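Side-chain contacts in endoglucanase (Ruminococcus champanellensis, PDB 6WQV), which is a broad-specificity family GH5 endoglucanase that probably cleaves internal beta-1,4 links in cellulose and related plant polysaccharides: residues Q48-T51 / M57-K60; W53-T58 / L336-L341; T73-V78 / I237-S242; N324-S329 / W343-L348. One frame throughout, in Å; residues are numbered along the deposited sequence.

Contact 1. Residues Q48-T51 / M57-K60; sequences QSET and MTTK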
# COMPACT_ATOMS: atom_id res chain seq x y z
N GLN A 48 9.47 -14.94 13.15
CA GLN A 48 10.47 -15.16 12.11
C GLN A 48 10.16 -14.33 10.87
O GLN A 48 11.08 -13.80 10.22
CB GLN A 48 10.55 -16.64 11.76
CG GLN A 48 11.26 -17.47 12.81
CD GLN A 48 11.13 -18.96 12.61
OE1 GLN A 48 10.18 -19.45 11.99
NE2 GLN A 48 12.08 -19.71 13.15
N SER A 49 8.88 -14.20 10.51
CA SER A 49 8.51 -13.38 9.37
C SER A 49 8.73 -11.90 9.65
O SER A 49 9.37 -11.19 8.86
CB SER A 49 7.03 -13.61 9.02
OG SER A 49 6.80 -14.92 8.54
N GLU A 50 8.19 -11.40 10.76
CA GLU A 50 8.18 -9.97 11.01
C GLU A 50 9.59 -9.40 11.08
O GLU A 50 9.81 -8.24 10.71
CB GLU A 50 7.40 -9.67 12.29
CG GLU A 50 7.27 -8.18 12.61
CD GLU A 50 6.23 -7.86 13.68
OE1 GLU A 50 5.50 -8.78 14.14
OE2 GLU A 50 6.13 -6.67 14.06
N THR A 51 10.56 -10.20 11.55
CA THR A 51 11.94 -9.75 11.73
C THR A 51 12.87 -10.23 10.62
O THR A 51 14.09 -10.09 10.74
CB THR A 51 12.46 -10.21 13.10
OG1 THR A 51 12.51 -11.64 13.16
CG2 THR A 51 11.57 -9.69 14.22
N MET A 57 10.60 -6.29 16.14
CA MET A 57 9.18 -6.47 16.42
C MET A 57 8.51 -5.11 16.59
O MET A 57 9.00 -4.25 17.33
CB MET A 57 9.01 -7.33 17.67
CG MET A 57 9.41 -8.78 17.50
SD MET A 57 8.36 -9.68 16.33
CE MET A 57 6.78 -9.45 17.13
N THR A 58 7.39 -4.91 15.90
CA THR A 58 6.71 -3.62 15.96
C THR A 58 6.09 -3.44 17.33
O THR A 58 5.59 -4.39 17.94
CB THR A 58 5.61 -3.55 14.89
OG1 THR A 58 6.15 -3.94 13.62
CG2 THR A 58 5.01 -2.14 14.79
N THR A 59 6.15 -2.21 17.84
CA THR A 59 5.55 -1.87 19.12
C THR A 59 4.59 -0.70 18.95
O THR A 59 4.68 0.09 18.01
CB THR A 59 6.60 -1.47 20.15
OG1 THR A 59 7.22 -0.26 19.70
CG2 THR A 59 7.62 -2.57 20.32
N LYS A 60 3.67 -0.58 19.92
CA LYS A 60 2.80 0.59 19.97
C LYS A 60 3.61 1.88 20.01
O LYS A 60 3.23 2.88 19.39
CB LYS A 60 1.90 0.47 21.19
CG LYS A 60 1.02 1.66 21.47
CD LYS A 60 -0.09 1.76 20.43
CE LYS A 60 -1.34 2.38 21.02
NZ LYS A 60 -1.10 3.74 21.57
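In the long excursion that leads from barrel strand 26-29 to helix 60-68, Glu50, near the end of the short helix 46-50, reaches across to the extended loop at Met57 and Thr58. The Glu50 chain runs extended, with CG anti to the backbone N (chi1 -177°), and this carries the carboxylate out to the second segment. There OE2 takes two bonds from one residue. Thr58 OG1 donates to Glu50 OE2 at 2.8 Å, nearly in line with the C-O bond, while Thr58 N donates to Glu50 OE2, also at 2.8 Å and close to straight (166°), but from above the carboxylate plane. The other oxygen faces Met57: its bent chain curls back and crosses Glu50 at about a right angle, which puts Met57 CE 3.3 Å from Glu50 OE1. Met57 SD also lies against the methyl of Thr51, with Thr51 CG2 at 3.8 Å, whereas the Thr51 hydroxyl turns back to Ala47 O. Arg99 of helix 94-108 forms a salt bridge with Glu50 OE1 and donates to Thr58 O. With an alanine here, Thr58 N and OG1 would probably lose their common acceptor and Arg99 the carboxylate it pairs with. A buried negative charge is thus met by a backbone N-H, a hydroxyl and an arginine, which probably keeps it ionised and holds this loop against the end of the helix.

Contact 2. Residues W53-T58 / L336-L341; sequences WGCPMT and LNRGTL. With BGC (beta-D-glucopyranose), chain E.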
# COMPACT_ATOMS: atom_id res chain seq x y z
N TRP A 53 13.47 -9.15 7.58
CA TRP A 53 14.03 -8.17 6.66
C TRP A 53 14.48 -6.91 7.39
O TRP A 53 14.21 -5.78 6.95
CB TRP A 53 13.04 -7.81 5.56
CG TRP A 53 12.80 -8.84 4.49
CD1 TRP A 53 13.41 -10.04 4.34
CD2 TRP A 53 11.87 -8.72 3.41
NE1 TRP A 53 12.91 -10.69 3.23
CE2 TRP A 53 11.96 -9.89 2.64
CE3 TRP A 53 10.96 -7.73 3.01
CZ2 TRP A 53 11.18 -10.11 1.50
CZ3 TRP A 53 10.18 -7.94 1.88
CH2 TRP A 53 10.30 -9.12 1.14
N GLY A 54 15.17 -7.06 8.51
CA GLY A 54 15.86 -5.94 9.13
C GLY A 54 15.01 -5.04 9.99
O GLY A 54 15.45 -3.93 10.32
N CYS A 55 13.83 -5.48 10.39
CA CYS A 55 13.01 -4.69 11.28
C CYS A 55 12.83 -5.41 12.61
O CYS A 55 12.79 -6.64 12.65
CB CYS A 55 11.64 -4.45 10.63
SG CYS A 55 11.76 -3.39 9.17
N PRO A 56 12.77 -4.66 13.70
CA PRO A 56 12.46 -5.26 15.00
C PRO A 56 10.97 -5.55 15.09
O PRO A 56 10.17 -5.14 14.25
CB PRO A 56 12.86 -4.16 15.99
CG PRO A 56 12.60 -2.89 15.24
CD PRO A 56 12.95 -3.20 13.79
N MET A 57 10.60 -6.29 16.14
CA MET A 57 9.18 -6.47 16.42
C MET A 57 8.51 -5.11 16.59
O MET A 57 9.00 -4.25 17.33
CB MET A 57 9.01 -7.33 17.67
CG MET A 57 9.41 -8.78 17.50
SD MET A 57 8.36 -9.68 16.33
CE MET A 57 6.78 -9.45 17.13
N THR A 58 7.39 -4.91 15.90
CA THR A 58 6.71 -3.62 15.96
C THR A 58 6.09 -3.44 17.33
O THR A 58 5.59 -4.39 17.94
CB THR A 58 5.61 -3.55 14.89
OG1 THR A 58 6.15 -3.94 13.62
CG2 THR A 58 5.01 -2.14 14.79
N LEU A 336 11.81 6.74 10.03
CA LEU A 336 11.86 6.49 11.47
C LEU A 336 12.87 5.38 11.74
O LEU A 336 12.75 4.28 11.20
CB LEU A 336 10.49 6.03 11.98
CG LEU A 336 10.43 5.61 13.46
CD1 LEU A 336 10.78 6.78 14.35
CD2 LEU A 336 9.04 5.06 13.78
N ASN A 337 13.86 5.66 12.58
CA ASN A 337 14.75 4.62 13.07
C ASN A 337 14.01 3.94 14.21
O ASN A 337 13.89 4.49 15.31
CB ASN A 337 16.09 5.20 13.48
CG ASN A 337 17.08 4.14 13.88
OD1 ASN A 337 16.73 3.10 14.42
ND2 ASN A 337 18.36 4.40 13.60
N ARG A 338 13.48 2.74 13.96
CA ARG A 338 12.55 2.13 14.91
C ARG A 338 13.23 1.71 16.21
O ARG A 338 12.61 1.76 17.27
CB ARG A 338 11.85 0.93 14.25
CG ARG A 338 10.93 1.30 13.10
CD ARG A 338 10.24 0.10 12.52
NE ARG A 338 9.88 0.33 11.13
CZ ARG A 338 9.40 -0.60 10.33
NH1 ARG A 338 9.19 -1.83 10.77
NH2 ARG A 338 9.13 -0.30 9.07
N GLY A 339 14.50 1.30 16.15
CA GLY A 339 15.19 0.86 17.34
C GLY A 339 15.57 1.97 18.29
O GLY A 339 15.64 1.76 19.50
N THR A 340 15.82 3.17 17.75
CA THR A 340 16.20 4.32 18.58
C THR A 340 15.04 5.28 18.79
O THR A 340 15.16 6.18 19.63
CB THR A 340 17.36 5.06 17.91
OG1 THR A 340 16.96 5.47 16.60
CG2 THR A 340 18.56 4.15 17.80
N LEU A 341 13.93 5.06 18.10
CA LEU A 341 12.76 5.95 18.08
C LEU A 341 13.16 7.38 17.77
O LEU A 341 12.82 8.33 18.48
CB LEU A 341 11.95 5.86 19.37
CG LEU A 341 11.08 4.62 19.59
CD1 LEU A 341 10.31 4.79 20.90
CD2 LEU A 341 10.14 4.38 18.44
C2 BGC E . 14.81 -7.86 -0.61
C3 BGC E . 15.26 -8.91 0.33
C4 BGC E . 15.97 -8.34 1.55
C5 BGC E . 15.08 -7.28 2.22
C6 BGC E . 15.82 -6.62 3.38
C1 BGC E . 13.96 -6.81 0.07
O2 BGC E . 14.03 -8.43 -1.67
O3 BGC E . 16.18 -9.80 -0.36
O4 BGC E . 16.24 -9.38 2.48
O5 BGC E . 14.70 -6.24 1.27
O6 BGC E . 16.83 -5.81 2.86
O HOH W 1 8.82 -2.91 13.40
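Cys55 and Arg338 meet through sulfur and guanidinium: the thiol sits over one face of the flat group, Cys55 SG lying 3.4 Å from Arg338 NH1. Arg338 gets there on a chain extended from CG to NE, its CG anti to the carbonyl carbon (chi1 -66°). The apolar part is slight, Pro56 CG resting on Arg338 CB at 4.0 Å. Polar contact across the segments passes through one water. It accepts from Arg338 NH1 at 2.9 Å, and it donates to Pro56 O at 2.7 Å and to Thr58 OG1 at 2.9 Å; the water thus links the guanidinium to a backbone carbonyl and a hydroxyl of the loop. The guanidinium is also held from the barrel side, by Thr32 OG1 on NH1 and Gly30 O on NH2. Sugar contact belongs to Trp53 at the other end of the loop. A glucose lies over one face of its indole, with BGC C5 3.6 Å above the plane and toward the rim, and BGC O4 is 3.5 Å from Trp53 CD1. A leucine in its place would probably deprive the glucose of this flat support and leave it held less firmly. An aromatic platform under a glucose ring is characteristic of cellulase clefts; here it stands on a loop at the mouth of a TIM barrel, tethered to the turn that follows strand 336-337.

Contact 3. Residues T73-V78 / I237-S242; sequences TVRVPV and IVDIHS. With GLC (alpha-D-glucopyranose), chain B.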
# COMPACT_ATOMS: atom_id res chain seq x y z
N THR A 73 -2.22 8.32 9.30
CA THR A 73 -2.62 7.12 8.58
C THR A 73 -1.41 6.20 8.50
O THR A 73 -0.29 6.66 8.24
CB THR A 73 -3.06 7.51 7.16
OG1 THR A 73 -4.23 8.33 7.22
CG2 THR A 73 -3.37 6.29 6.31
N VAL A 74 -1.63 4.91 8.75
CA VAL A 74 -0.60 3.90 8.61
C VAL A 74 -1.10 2.81 7.66
O VAL A 74 -2.18 2.24 7.88
CB VAL A 74 -0.18 3.29 9.95
CG1 VAL A 74 0.79 2.13 9.74
CG2 VAL A 74 0.44 4.36 10.83
N ARG A 75 -0.34 2.56 6.60
CA ARG A 75 -0.57 1.41 5.75
C ARG A 75 0.24 0.25 6.31
O ARG A 75 1.44 0.39 6.57
CB ARG A 75 -0.17 1.71 4.31
CG ARG A 75 -0.36 0.53 3.34
CD ARG A 75 -0.41 1.08 1.95
NE ARG A 75 -0.55 0.17 0.81
CZ ARG A 75 0.47 -0.37 0.15
NH1 ARG A 75 1.72 -0.17 0.53
NH2 ARG A 75 0.22 -1.12 -0.92
N VAL A 76 -0.45 -0.87 6.55
CA VAL A 76 0.15 -2.08 7.10
C VAL A 76 0.21 -3.12 5.99
O VAL A 76 -0.75 -3.90 5.82
CB VAL A 76 -0.64 -2.58 8.32
CG1 VAL A 76 -0.02 -3.85 8.89
CG2 VAL A 76 -0.70 -1.51 9.39
N PRO A 77 1.29 -3.17 5.22
CA PRO A 77 1.41 -4.21 4.19
C PRO A 77 1.61 -5.56 4.84
O PRO A 77 2.43 -5.71 5.75
CB PRO A 77 2.64 -3.78 3.38
CG PRO A 77 3.48 -3.01 4.36
CD PRO A 77 2.49 -2.31 5.28
N VAL A 78 0.86 -6.56 4.40
CA VAL A 78 0.93 -7.89 4.97
C VAL A 78 1.07 -8.91 3.85
O VAL A 78 0.23 -8.96 2.94
CB VAL A 78 -0.30 -8.23 5.82
CG1 VAL A 78 -0.18 -9.65 6.38
CG2 VAL A 78 -0.50 -7.22 6.93
N ILE A 237 -11.36 3.33 -4.00
CA ILE A 237 -10.20 4.19 -4.19
C ILE A 237 -9.15 3.42 -4.98
O ILE A 237 -8.87 2.25 -4.67
CB ILE A 237 -9.62 4.60 -2.83
CG1 ILE A 237 -10.66 5.29 -1.96
CG2 ILE A 237 -8.38 5.48 -3.00
CD1 ILE A 237 -10.31 5.27 -0.47
N VAL A 238 -8.53 4.07 -5.95
CA VAL A 238 -7.42 3.47 -6.68
C VAL A 238 -6.11 3.80 -5.97
O VAL A 238 -5.90 4.95 -5.53
CB VAL A 238 -7.39 3.96 -8.14
CG1 VAL A 238 -6.13 3.47 -8.84
CG2 VAL A 238 -8.65 3.47 -8.87
N ASP A 239 -5.23 2.81 -5.86
CA ASP A 239 -3.90 3.00 -5.29
C ASP A 239 -2.87 3.01 -6.41
O ASP A 239 -2.74 2.04 -7.16
CB ASP A 239 -3.54 1.91 -4.28
CG ASP A 239 -2.21 2.17 -3.56
OD1 ASP A 239 -1.49 3.12 -3.94
OD2 ASP A 239 -1.89 1.43 -2.61
N ILE A 240 -2.14 4.12 -6.51
CA ILE A 240 -1.00 4.25 -7.40
C ILE A 240 0.24 4.41 -6.54
O ILE A 240 0.26 5.24 -5.62
CB ILE A 240 -1.17 5.48 -8.32
CG1 ILE A 240 -2.39 5.33 -9.24
CG2 ILE A 240 0.12 5.72 -9.10
CD1 ILE A 240 -2.38 4.11 -10.15
N HIS A 241 1.27 3.62 -6.81
CA HIS A 241 2.59 3.86 -6.24
C HIS A 241 3.37 4.73 -7.23
O HIS A 241 3.35 4.48 -8.44
CB HIS A 241 3.36 2.56 -5.99
CG HIS A 241 2.62 1.57 -5.14
ND1 HIS A 241 3.16 0.36 -4.77
CD2 HIS A 241 1.37 1.59 -4.61
CE1 HIS A 241 2.28 -0.32 -4.06
NE2 HIS A 241 1.19 0.41 -3.94
N SER A 242 4.03 5.77 -6.72
CA SER A 242 4.70 6.72 -7.62
C SER A 242 6.03 7.19 -7.01
O SER A 242 6.12 8.26 -6.41
CB SER A 242 3.78 7.88 -8.00
OG SER A 242 4.31 8.64 -9.08
C1 GLC B . 6.67 -1.45 -4.30
C2 GLC B . 6.45 -2.47 -3.19
C3 GLC B . 7.29 -2.41 -1.98
C4 GLC B . 8.74 -2.18 -2.35
C5 GLC B . 8.80 -0.85 -3.06
C6 GLC B . 10.20 -0.33 -3.32
O1 GLC B . 5.92 -0.31 -4.25
O2 GLC B . 5.03 -2.45 -2.87
O3 GLC B . 7.15 -3.71 -1.30
O4 GLC B . 9.53 -2.20 -1.16
O5 GLC B . 8.12 -0.98 -4.37
O6 GLC B . 10.89 -1.15 -4.16
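Arg75 and His241 meet inside the barrel, their side chains crossing at about a right angle, Arg75 NH2 standing 3.5 Å from His241 NE2 with the guanidinium and imidazole planes 82° apart and no hydrogen bond between them. The far side of the imidazole serves the sugar. GLC O1 comes in at the ring edge, near its plane, and forms a hydrogen bond of 2.9 Å with His241 ND1; either atom could be the donor. Next to the histidine, Asp239 OD2 lies 3.7 Å from Arg75 NH2. This is a long salt bridge of charge alone: the two side chains come from opposite directions, carboxylate and guanidinium are nearly perpendicular, and the oxygen stands well out of the guanidinium plane. Asp239 CG in turn lies in the plane of the His241 ring, at its edge.

What positions the arginine is its own extended chain, CG anti to the backbone N (chi1 179°), together with a salt bridge from NE to Glu160 and hydrogen bonds from NH1 to Asn28 and Gln288 and from NH2 to Asn163. Asp239 OD1 is held by Gly287 N, while OD2 lies close to Glu160 OE2. Asn163 and Gln288 also hydrogen-bond the glucose, and the buried polar network therefore continues directly into the binding site. Strands 73-76 and 236-241, second and sixth of the eight, are not neighbours in the sheet; inward-pointing side chains bridge them. This is the polar floor of a TIM-barrel active site, consistent with family GH5, whose two catalytic positions lie at the ends of the fourth and seventh strands.

Contact 4. Residues N324-S329 / W343-L348; sequences NAFDTS and WQYPEL. With EDO (1,2-ethanediol), chain I.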
# COMPACT_ATOMS: atom_id res chain seq x y z
N ASN A 324 12.73 1.12 7.19
CA ASN A 324 13.63 1.09 8.34
C ASN A 324 15.08 0.83 7.95
O ASN A 324 15.86 0.32 8.75
CB ASN A 324 13.15 0.07 9.39
CG ASN A 324 13.83 0.24 10.73
OD1 ASN A 324 13.96 1.35 11.23
ND2 ASN A 324 14.26 -0.87 11.32
N ALA A 325 15.47 1.19 6.72
CA ALA A 325 16.81 0.94 6.21
C ALA A 325 17.46 2.28 5.83
O ALA A 325 16.87 3.06 5.09
CB ALA A 325 16.76 0.01 4.99
N PHE A 326 18.66 2.52 6.35
CA PHE A 326 19.33 3.82 6.25
C PHE A 326 20.61 3.77 5.44
O PHE A 326 20.75 4.55 4.48
CB PHE A 326 19.54 4.40 7.67
CG PHE A 326 18.25 4.54 8.40
CD1 PHE A 326 17.45 5.64 8.19
CD2 PHE A 326 17.78 3.51 9.20
CE1 PHE A 326 16.21 5.74 8.80
CE2 PHE A 326 16.54 3.61 9.81
CZ PHE A 326 15.76 4.72 9.60
N ASP A 327 21.54 2.89 5.77
CA ASP A 327 22.84 2.86 5.12
C ASP A 327 23.21 1.45 4.69
O ASP A 327 24.39 1.08 4.68
CB ASP A 327 23.91 3.48 6.03
CG ASP A 327 23.58 4.92 6.40
OD1 ASP A 327 23.54 5.78 5.50
OD2 ASP A 327 23.35 5.19 7.60
N THR A 328 22.21 0.65 4.31
CA THR A 328 22.42 -0.70 3.85
C THR A 328 22.82 -0.70 2.37
O THR A 328 22.81 0.33 1.69
CB THR A 328 21.14 -1.53 4.01
OG1 THR A 328 20.20 -1.18 2.99
CG2 THR A 328 20.51 -1.29 5.38
N SER A 329 23.18 -1.88 1.87
CA SER A 329 23.50 -2.07 0.46
C SER A 329 22.25 -2.24 -0.40
O SER A 329 22.37 -2.39 -1.62
CB SER A 329 24.39 -3.30 0.29
OG SER A 329 23.73 -4.45 0.78
N TRP A 343 13.72 10.22 14.36
CA TRP A 343 13.57 10.59 12.95
C TRP A 343 14.97 10.85 12.41
O TRP A 343 15.64 11.80 12.81
CB TRP A 343 12.68 11.82 12.80
CG TRP A 343 11.25 11.58 13.19
CD1 TRP A 343 10.59 12.13 14.25
CD2 TRP A 343 10.29 10.74 12.52
NE1 TRP A 343 9.29 11.69 14.28
CE2 TRP A 343 9.08 10.83 13.23
CE3 TRP A 343 10.35 9.92 11.39
CZ2 TRP A 343 7.94 10.13 12.85
CZ3 TRP A 343 9.21 9.23 11.01
CH2 TRP A 343 8.03 9.33 11.75
N GLN A 344 15.43 9.97 11.51
CA GLN A 344 16.82 10.02 11.07
C GLN A 344 17.07 11.17 10.12
O GLN A 344 18.21 11.63 9.99
CB GLN A 344 17.18 8.69 10.40
CG GLN A 344 18.65 8.50 10.11
CD GLN A 344 19.24 7.32 10.87
OE1 GLN A 344 18.74 6.92 11.93
NE2 GLN A 344 20.30 6.74 10.32
N TYR A 345 16.04 11.65 9.43
CA TYR A 345 16.15 12.73 8.46
C TYR A 345 15.15 13.83 8.82
O TYR A 345 14.13 14.02 8.14
CB TYR A 345 15.94 12.19 7.05
CG TYR A 345 16.82 11.00 6.74
CD1 TYR A 345 18.20 11.14 6.61
CD2 TYR A 345 16.28 9.73 6.57
CE1 TYR A 345 19.01 10.06 6.33
CE2 TYR A 345 17.09 8.64 6.28
CZ TYR A 345 18.45 8.81 6.17
OH TYR A 345 19.25 7.72 5.89
N PRO A 346 15.42 14.56 9.90
CA PRO A 346 14.44 15.56 10.36
C PRO A 346 14.11 16.65 9.34
O PRO A 346 12.97 17.11 9.31
CB PRO A 346 15.07 16.13 11.64
CG PRO A 346 16.56 15.80 11.50
CD PRO A 346 16.59 14.47 10.78
N GLU A 347 15.08 17.08 8.53
CA GLU A 347 14.81 18.13 7.55
C GLU A 347 13.85 17.62 6.47
O GLU A 347 13.03 18.39 5.95
CB GLU A 347 16.11 18.61 6.92
CG GLU A 347 17.03 19.37 7.86
CD GLU A 347 18.17 20.05 7.12
OE1 GLU A 347 18.08 20.19 5.88
OE2 GLU A 347 19.16 20.44 7.78
N LEU A 348 13.97 16.34 6.12
CA LEU A 348 13.06 15.76 5.14
C LEU A 348 11.66 15.59 5.72
O LEU A 348 10.67 15.91 5.05
CB LEU A 348 13.63 14.42 4.68
CG LEU A 348 12.76 13.57 3.76
CD1 LEU A 348 12.41 14.31 2.49
CD2 LEU A 348 13.49 12.26 3.44
C1 EDO I . 20.76 0.26 9.09
O1 EDO I . 19.71 0.62 8.19
C2 EDO I . 21.90 1.26 8.96
O2 EDO I . 22.39 1.20 7.61
O HOH W 2 21.75 7.95 6.80
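Phe326 presents one face to Gln344 and an edge to Tyr345. Over the face lies the amide, stacked on the ring with the two planes 22° apart and Gln344 CD 3.6 Å above the plane, displaced toward the rim. Gln344 starts with CG anti to the backbone N (chi1 -170°) and then bends at chi2, which lays the amide along the ring instead of past it; closer to the backbone, Gln344 CB touches Phe326 CE1 at 3.5 Å. The amide oxygen is held by Asn337 ND2. At the ring edge, near its plane, Tyr345 CE2 comes to 3.6 Å from Phe326 CD1. The two aromatic planes are inclined at 42°, an oblique pairing, and Gln344 CG in turn lies over one face of the tyrosine. The phenol end reaches Asp327 through a water, which lies 2.7 Å from Tyr345 OH and donates to Asp327 OD1 at 3.1 Å. Around the backbone of Phe326 and Asp327 sits an ethanediol, probably left from crystallisation: Phe326 N donates to EDO O1 at 2.8 Å and Asp327 N to EDO O2. Tyr345 has a second mate in Arg300 of helix 297-313, which makes a cation-pi contact with it. Amide-on-ring and ring-beside-ring packing thus joins the loop after strand 318-322, the last of the TIM barrel, to the N-terminal end of the closing helix 346-353.

How the contacts relate
Contacts 1 and 2 share Met57 and Thr58, their centres 8 Å apart: the Thr58 hydroxyl that gives its proton to Glu50 also takes one from the water held by Arg338. Contact 2 joins contact 4, centres 12 Å apart, through probable hydrogen bonds from Asn337 ND2 to Gln344 OE1 and from Arg338 N to Asn324 OD1, both 3.1 Å. Contact 2 thus connects contacts 1 and 4, which do not touch each other (nearest atoms about 8 Å apart). The centre of contact 3 lies about 2 Å from the centre of the chain and 19 to 21 Å from the centres of the others, none of which it touches. The glycan connects the two regions, with Trp53 of contact 2 and His241 of contact 3 both lining its pocket.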